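Local coordinates for lipid-transfer protein (Thermomonospora curvata, PDB 6OK1), which is of unknown function but has the thiolase fold and occurs in the crystal together with the DUF35 protein ChsH2, at residues V48-F54 / E103-R109; F75-V79 / Q92-A96; V176-H180 / N324-G328. All blocks are in the same frame, centred on the assembly; numbering follows the deposited sequence.

Contact 1: V48-F54 / E103-R109. With NA (sodium ion), chain E.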
# COMPACT_ATOMS: atom_id res chain seq x y z
N VAL A 48 -12.51 -10.23 14.67
CA VAL A 48 -11.48 -9.85 13.70
C VAL A 48 -10.53 -8.82 14.29
O VAL A 48 -10.96 -7.77 14.78
CB VAL A 48 -12.13 -9.29 12.42
CG1 VAL A 48 -11.07 -8.84 11.42
CG2 VAL A 48 -13.02 -10.34 11.79
N ASP A 49 -9.23 -9.08 14.21
CA ASP A 49 -8.25 -8.10 14.66
C ASP A 49 -7.23 -7.74 13.59
O ASP A 49 -6.28 -7.01 13.87
CB ASP A 49 -7.55 -8.58 15.94
CG ASP A 49 -6.94 -9.95 15.83
OD1 ASP A 49 -6.91 -10.52 14.73
OD2 ASP A 49 -6.47 -10.47 16.88
N GLY A 50 -7.43 -8.21 12.36
CA GLY A 50 -6.53 -7.86 11.27
C GLY A 50 -7.27 -7.73 9.96
O GLY A 50 -8.24 -8.46 9.69
N LEU A 51 -6.79 -6.81 9.11
CA LEU A 51 -7.33 -6.61 7.77
C LEU A 51 -6.19 -6.38 6.79
O LEU A 51 -5.30 -5.57 7.05
CB LEU A 51 -8.28 -5.40 7.71
CG LEU A 51 -9.65 -5.58 8.37
CD1 LEU A 51 -10.46 -4.28 8.34
CD2 LEU A 51 -10.46 -6.71 7.75
N VAL A 52 -6.24 -7.07 5.65
CA VAL A 52 -5.23 -6.95 4.60
C VAL A 52 -5.94 -6.71 3.27
O VAL A 52 -6.92 -7.38 2.94
CB VAL A 52 -4.33 -8.20 4.52
CG1 VAL A 52 -3.22 -7.98 3.52
CG2 VAL A 52 -3.73 -8.55 5.92
N THR A 53 -5.45 -5.75 2.48
CA THR A 53 -6.00 -5.58 1.13
C THR A 53 -4.88 -5.12 0.21
O THR A 53 -3.69 -5.19 0.55
CB THR A 53 -7.23 -4.65 1.14
OG1 THR A 53 -7.82 -4.62 -0.16
CG2 THR A 53 -6.88 -3.24 1.55
N PHE A 54 -5.26 -4.71 -1.00
CA PHE A 54 -4.34 -4.23 -2.02
C PHE A 54 -4.06 -2.74 -1.82
O PHE A 54 -4.91 -1.99 -1.34
CB PHE A 54 -4.93 -4.40 -3.42
CG PHE A 54 -5.12 -5.84 -3.91
CD1 PHE A 54 -5.29 -6.94 -3.04
CD2 PHE A 54 -5.19 -6.06 -5.28
CE1 PHE A 54 -5.52 -8.21 -3.56
CE2 PHE A 54 -5.42 -7.35 -5.80
CZ PHE A 54 -5.56 -8.41 -4.95
N GLU A 103 -5.07 -12.79 15.62
CA GLU A 103 -5.74 -14.09 15.68
C GLU A 103 -6.70 -14.32 14.52
O GLU A 103 -6.87 -15.47 14.09
CB GLU A 103 -6.49 -14.20 17.01
CG GLU A 103 -5.52 -14.36 18.20
CD GLU A 103 -6.22 -14.47 19.52
OE1 GLU A 103 -7.08 -13.61 19.79
OE2 GLU A 103 -5.93 -15.43 20.26
N VAL A 104 -7.33 -13.28 13.99
CA VAL A 104 -8.36 -13.43 12.97
C VAL A 104 -8.18 -12.31 11.95
O VAL A 104 -8.45 -11.15 12.26
CB VAL A 104 -9.78 -13.37 13.56
CG1 VAL A 104 -10.80 -13.58 12.48
CG2 VAL A 104 -9.95 -14.44 14.66
N VAL A 105 -7.73 -12.66 10.75
CA VAL A 105 -7.38 -11.68 9.73
C VAL A 105 -8.30 -11.88 8.54
O VAL A 105 -8.47 -13.01 8.07
CB VAL A 105 -5.90 -11.78 9.32
CG1 VAL A 105 -5.55 -10.65 8.34
CG2 VAL A 105 -5.00 -11.74 10.59
N VAL A 106 -8.88 -10.79 8.04
CA VAL A 106 -9.67 -10.85 6.81
C VAL A 106 -8.90 -10.18 5.68
O VAL A 106 -8.47 -9.04 5.80
CB VAL A 106 -11.05 -10.20 6.99
CG1 VAL A 106 -11.90 -10.45 5.78
CG2 VAL A 106 -11.75 -10.79 8.24
N CYS A 107 -8.74 -10.91 4.57
CA CYS A 107 -8.13 -10.40 3.36
C CYS A 107 -9.24 -10.11 2.37
O CYS A 107 -10.13 -10.94 2.19
CB CYS A 107 -7.17 -11.44 2.76
SG CYS A 107 -6.01 -12.15 3.94
N TYR A 108 -9.22 -8.93 1.73
CA TYR A 108 -10.35 -8.57 0.86
C TYR A 108 -9.92 -7.71 -0.32
O TYR A 108 -8.85 -7.09 -0.33
CB TYR A 108 -11.45 -7.84 1.65
CG TYR A 108 -11.03 -6.48 2.20
CD1 TYR A 108 -10.42 -6.37 3.43
CD2 TYR A 108 -11.27 -5.31 1.49
CE1 TYR A 108 -10.04 -5.13 3.93
CE2 TYR A 108 -10.87 -4.07 1.98
CZ TYR A 108 -10.28 -4.00 3.20
OH TYR A 108 -9.88 -2.80 3.72
N ARG A 109 -10.79 -7.68 -1.33
CA ARG A 109 -10.68 -6.77 -2.46
C ARG A 109 -12.08 -6.59 -3.00
O ARG A 109 -12.80 -7.57 -3.18
CB ARG A 109 -9.74 -7.34 -3.55
CG ARG A 109 -9.42 -6.39 -4.69
CD ARG A 109 -8.44 -5.32 -4.26
NE ARG A 109 -8.04 -4.48 -5.39
CZ ARG A 109 -8.59 -3.32 -5.73
NH1 ARG A 109 -9.58 -2.78 -5.04
NH2 ARG A 109 -8.12 -2.69 -6.82
NA NA E . -11.54 -5.97 16.19
O HOH W 1 -7.81 -10.93 18.95
O HOH W 2 -10.42 -7.05 18.11
O HOH W 3 -12.75 -5.52 18.06
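Strands 50-54 and 104-109 run parallel, their axes 4.5 Å apart at a 20° angle, as neighbours in the N-terminal half of the thiolase fold's sheet, with helices on both faces. On one face Leu-51 CD2 sits 3.6 Å from Val-106 CB, and Val-48 CG1 meets Val-106 CG2 at 3.8 Å; helices 26-40 and 61-68 cover this face. On the other, under helix 86-98, Val-52 CG2 nests against Val-105 CG1 (3.7 Å). Gly-50 makes the dent that takes the Val-105 bump: a CB there would clash with Val-105 CG2. Toward the C-terminal ends, Thr-53 CB lies over the Tyr-108 ring, 3.8 Å from its centroid, and Arg-109 CD over the Phe-54 ring at 3.6 Å, while Thr-53 OG1 donates to Tyr-108 O (2.7 Å). At the opposite end Asp-49 receives Val-104 N on OD1 (2.9 Å) and Glu-103 N on OD2 (3.0 Å). Val-48 O binds the sodium ion at 2.4 Å; the carbonyl oxygens of Ile-70 and Glu-72 and two waters are further ligands. Backbone hydrogen bonds such as Val-106 N to Gly-50 O (2.9 Å), with those of Asp-49, thus fix the parallel register, leaving largely apolar faces to the flanking helices.

Contact 2: F75-V79 / Q92-A96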
# COMPACT_ATOMS: atom_id res chain seq x y z
N PHE A 75 -3.58 -5.33 13.25
CA PHE A 75 -2.82 -5.65 12.04
C PHE A 75 -3.55 -5.08 10.84
O PHE A 75 -4.77 -5.30 10.69
CB PHE A 75 -2.65 -7.18 11.90
CG PHE A 75 -1.78 -7.59 10.75
CD1 PHE A 75 -0.43 -7.30 10.74
CD2 PHE A 75 -2.31 -8.30 9.69
CE1 PHE A 75 0.37 -7.69 9.70
CE2 PHE A 75 -1.49 -8.69 8.63
CZ PHE A 75 -0.17 -8.39 8.65
N PHE A 76 -2.84 -4.30 10.02
CA PHE A 76 -3.43 -3.78 8.79
C PHE A 76 -2.31 -3.43 7.83
O PHE A 76 -1.44 -2.61 8.14
CB PHE A 76 -4.35 -2.56 9.07
CG PHE A 76 -3.82 -1.62 10.13
CD1 PHE A 76 -4.03 -1.88 11.49
CD2 PHE A 76 -3.15 -0.47 9.78
CE1 PHE A 76 -3.55 -1.02 12.47
CE2 PHE A 76 -2.67 0.41 10.74
CZ PHE A 76 -2.86 0.13 12.09
N SER A 77 -2.34 -4.04 6.65
CA SER A 77 -1.23 -3.96 5.71
C SER A 77 -1.77 -4.04 4.30
O SER A 77 -2.92 -4.46 4.07
CB SER A 77 -0.21 -5.09 5.93
OG SER A 77 -0.81 -6.35 5.60
N ARG A 78 -0.92 -3.66 3.36
CA ARG A 78 -1.24 -3.70 1.94
C ARG A 78 -0.11 -4.39 1.19
O ARG A 78 1.05 -4.36 1.60
CB ARG A 78 -1.41 -2.32 1.32
CG ARG A 78 -2.37 -1.43 2.06
CD ARG A 78 -3.78 -1.91 2.02
NE ARG A 78 -4.65 -0.89 2.61
CZ ARG A 78 -5.38 -0.00 1.94
NH1 ARG A 78 -5.43 0.01 0.60
NH2 ARG A 78 -6.14 0.86 2.62
N VAL A 79 -0.47 -4.98 0.05
CA VAL A 79 0.51 -5.48 -0.91
C VAL A 79 0.20 -4.84 -2.25
O VAL A 79 -0.98 -4.66 -2.59
CB VAL A 79 0.48 -7.02 -0.98
CG1 VAL A 79 1.49 -7.51 -2.02
CG2 VAL A 79 0.81 -7.63 0.41
N GLN A 92 0.47 -12.37 4.16
CA GLN A 92 0.43 -11.39 5.25
C GLN A 92 -0.35 -11.91 6.44
O GLN A 92 0.12 -11.88 7.58
CB GLN A 92 -0.15 -10.07 4.74
CG GLN A 92 0.79 -9.23 3.91
CD GLN A 92 1.78 -8.49 4.78
OE1 GLN A 92 1.39 -7.92 5.81
NE2 GLN A 92 3.04 -8.54 4.44
N ALA A 93 -1.56 -12.39 6.18
CA ALA A 93 -2.42 -12.86 7.25
C ALA A 93 -1.80 -14.06 7.96
O ALA A 93 -1.81 -14.14 9.20
CB ALA A 93 -3.78 -13.21 6.68
N ALA A 94 -1.25 -15.00 7.19
CA ALA A 94 -0.61 -16.17 7.79
C ALA A 94 0.57 -15.79 8.65
O ALA A 94 0.80 -16.38 9.71
CB ALA A 94 -0.17 -17.13 6.68
N MET A 95 1.36 -14.82 8.20
CA MET A 95 2.50 -14.32 8.97
C MET A 95 2.05 -13.68 10.28
O MET A 95 2.67 -13.88 11.33
CB MET A 95 3.26 -13.32 8.10
CG MET A 95 4.54 -12.76 8.64
SD MET A 95 5.22 -11.45 7.58
CE MET A 95 4.50 -11.85 5.98
N ALA A 96 0.98 -12.89 10.22
CA ALA A 96 0.48 -12.24 11.44
C ALA A 96 -0.04 -13.27 12.43
O ALA A 96 0.12 -13.11 13.65
CB ALA A 96 -0.62 -11.23 11.09
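Residues 92-96 of helix 86-98 run roughly antiparallel to strand 75-79, at 149° with the axes of the segments 9.9 Å apart, a spacing bridged by side chains rather than backbone. Gln-92 comes first and loses more surface than any other residue of the pair. Its chain curls with chi1 and chi2 both in m, so that CG lies 3.8 Å from CG2 of Val-79 while OE1 turns to Ser-77 and accepts a hydrogen bond from its OG at 2.7 Å. The same OE1 is 3.3 Å from CZ of Phe-75, so the amide oxygen meets Ser-77 and Phe-75 while the aliphatic part of the side chain meets Val-79. Gln-92 also faces its own counterpart, with a hydrogen bond between the amide groups of the two Gln-92 residues, one belonging to the second subunit. Ala-93 barely grazes the strand, its N being 4.4 Å from CE2 of Phe-75; its methyl packs instead on Val-105 and Cys-107 of strand 104-112. Ala-94 and Met-95 look elsewhere, the latter onto Ile-101 of the second subunit. One turn after Gln-92, Ala-96 returns to the strand: its CB stands 3.5 Å from the centroid of the Phe-75 ring and only 8° off the normal, a CH-pi contact over the ring face. Forming part of the interface with the second subunit, strand 75-79, helix 86-98 and parallel strand 104-112, with strand 50-54 between the two strands, make a beta-alpha-beta crossover of the N-terminal half of the thiolase fold.

Contact 3: V176-H180 / N324-G328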
# COMPACT_ATOMS: atom_id res chain seq x y z
N VAL A 176 -10.64 -24.37 -22.00
CA VAL A 176 -10.81 -25.10 -20.74
C VAL A 176 -11.34 -24.18 -19.65
O VAL A 176 -12.23 -24.56 -18.88
CB VAL A 176 -9.51 -25.82 -20.33
CG1 VAL A 176 -8.48 -24.86 -19.78
CG2 VAL A 176 -9.81 -26.93 -19.29
N ASP A 177 -10.85 -22.94 -19.58
CA ASP A 177 -11.46 -21.97 -18.68
C ASP A 177 -12.97 -21.90 -18.89
O ASP A 177 -13.76 -21.92 -17.93
CB ASP A 177 -10.89 -20.56 -18.91
CG ASP A 177 -9.63 -20.26 -18.12
OD1 ASP A 177 -9.24 -21.00 -17.21
OD2 ASP A 177 -9.01 -19.21 -18.45
N ARG A 178 -13.39 -21.69 -20.14
CA ARG A 178 -14.81 -21.50 -20.40
C ARG A 178 -15.59 -22.80 -20.21
O ARG A 178 -16.77 -22.77 -19.87
CB ARG A 178 -15.01 -20.93 -21.81
CG ARG A 178 -14.53 -19.45 -21.92
CD ARG A 178 -15.46 -18.47 -21.21
NE ARG A 178 -16.74 -18.41 -21.91
CZ ARG A 178 -17.07 -17.52 -22.85
NH1 ARG A 178 -16.23 -16.54 -23.19
NH2 ARG A 178 -18.26 -17.60 -23.44
N LYS A 179 -14.94 -23.94 -20.40
CA LYS A 179 -15.61 -25.21 -20.12
C LYS A 179 -15.99 -25.30 -18.64
O LYS A 179 -17.12 -25.67 -18.27
CB LYS A 179 -14.71 -26.37 -20.51
CG LYS A 179 -15.27 -27.77 -20.22
CD LYS A 179 -14.34 -28.83 -20.83
CE LYS A 179 -14.85 -30.23 -20.62
NZ LYS A 179 -13.93 -31.21 -21.25
N HIS A 180 -15.05 -24.93 -17.78
CA HIS A 180 -15.31 -24.99 -16.35
C HIS A 180 -16.26 -23.88 -15.91
O HIS A 180 -17.10 -24.09 -15.03
CB HIS A 180 -13.99 -24.90 -15.58
CG HIS A 180 -13.08 -26.06 -15.84
ND1 HIS A 180 -11.73 -26.03 -15.55
CD2 HIS A 180 -13.32 -27.28 -16.36
CE1 HIS A 180 -11.18 -27.18 -15.89
NE2 HIS A 180 -12.12 -27.97 -16.38
N ASN A 324 -4.19 -32.18 -19.75
CA ASN A 324 -3.83 -32.26 -18.34
C ASN A 324 -4.53 -31.20 -17.51
O ASN A 324 -4.58 -31.34 -16.28
CB ASN A 324 -2.32 -32.12 -18.15
CG ASN A 324 -1.56 -33.37 -18.51
OD1 ASN A 324 -1.58 -34.34 -17.77
ND2 ASN A 324 -0.88 -33.34 -19.63
N LEU A 325 -5.07 -30.15 -18.12
CA LEU A 325 -5.79 -29.15 -17.35
C LEU A 325 -7.25 -29.51 -17.13
O LEU A 325 -7.95 -28.79 -16.41
CB LEU A 325 -5.73 -27.79 -18.05
CG LEU A 325 -4.33 -27.22 -18.31
CD1 LEU A 325 -4.42 -25.80 -18.82
CD2 LEU A 325 -3.45 -27.29 -17.07
N GLU A 326 -7.72 -30.59 -17.74
CA GLU A 326 -9.11 -31.01 -17.62
C GLU A 326 -9.37 -31.63 -16.26
O GLU A 326 -8.45 -32.09 -15.57
CB GLU A 326 -9.45 -32.03 -18.71
CG GLU A 326 -9.22 -31.55 -20.14
CD GLU A 326 -10.32 -30.65 -20.66
OE1 GLU A 326 -11.42 -30.64 -20.07
OE2 GLU A 326 -10.09 -29.96 -21.68
N ILE A 327 -10.65 -31.70 -15.89
CA ILE A 327 -11.06 -32.26 -14.60
C ILE A 327 -10.52 -33.68 -14.43
O ILE A 327 -10.16 -34.09 -13.32
CB ILE A 327 -12.60 -32.23 -14.46
CG1 ILE A 327 -13.07 -30.79 -14.26
CG2 ILE A 327 -13.07 -33.10 -13.29
CD1 ILE A 327 -14.58 -30.62 -14.37
N GLY A 328 -10.50 -34.46 -15.50
CA GLY A 328 -9.96 -35.80 -15.40
C GLY A 328 -8.48 -35.93 -15.64
O GLY A 328 -7.96 -37.04 -15.63
O HOH W 4 -12.47 -30.34 -17.65
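Glu-326, Val-176 and His-180 bury similar areas, 57, 55 and 53 Å² respectively, and together define the join between helix 167-182 and the loop following helix 316-321. Glu-326 is the polar hub. Its CA-to-CB bond points sideways, but with chi1 and chi2 both in m the side chain folds back along the helix surface, bringing OE1 within 2.8 Å of NZ of Lys-179 in a hydrogen-bonded salt bridge. Lys-179 reaches it fully extended, all four of its chi angles near 180°, from an exposed position on the helix. The same OE1 accepts a hydrogen bond from water 4 at 2.7 Å. Val-176 supplies the apolar part. Its CG2 rests 3.9 Å from both OE2 of Glu-326 and the backbone O of Leu-325, and CG1 lies 4.3 Å from CD1 of Leu-325, whose side chain also packs on Phe-319 and Ile-320. The helix belongs to the N-terminal thiolase half and the loop to the C-terminal half, so the contact joins the two halves of the thiolase fold across 143 intervening residues. His-180, one turn on from Val-176, takes the third position. The edge of its imidazole faces the loop backbone, with CE1 3.6 Å from O of Leu-325, and NE2 is 3.7 Å from CG1 of Ile-327. Water 4, hydrogen-bonded to NE2 of His-180 at 2.7 Å, accepts a hydrogen bond from N of Ile-327 at 2.9 Å. At the other ring nitrogen, ND1 of His-180 makes weak hydrogen bonds to O of Cys-333 and of Asn-334.

How the contacts relate
From the N terminus, contact 1 opens at 48-54; the chain then passes helix 61-68 and reaches strand 75-79, where contact 2 opens; helix 86-98 closes it, and strand 104-112 then closes contact 1. Contact 2 is therefore nested within the loop of contact 1. The two touch, their centres about 7 Å apart, because strand 50-54 lies between 75-79 and 104-112 in one sheet: Leu-51 N and Phe-75 O, for example, are 3.0 Å apart. Contact 3 follows in series, opening at 176-180 and closing only at 324-328. Its centre lies about 32 Å from that of contact 1, on the opposite side of the chain's centre, and it ties together the N- and C-terminal thiolase regions.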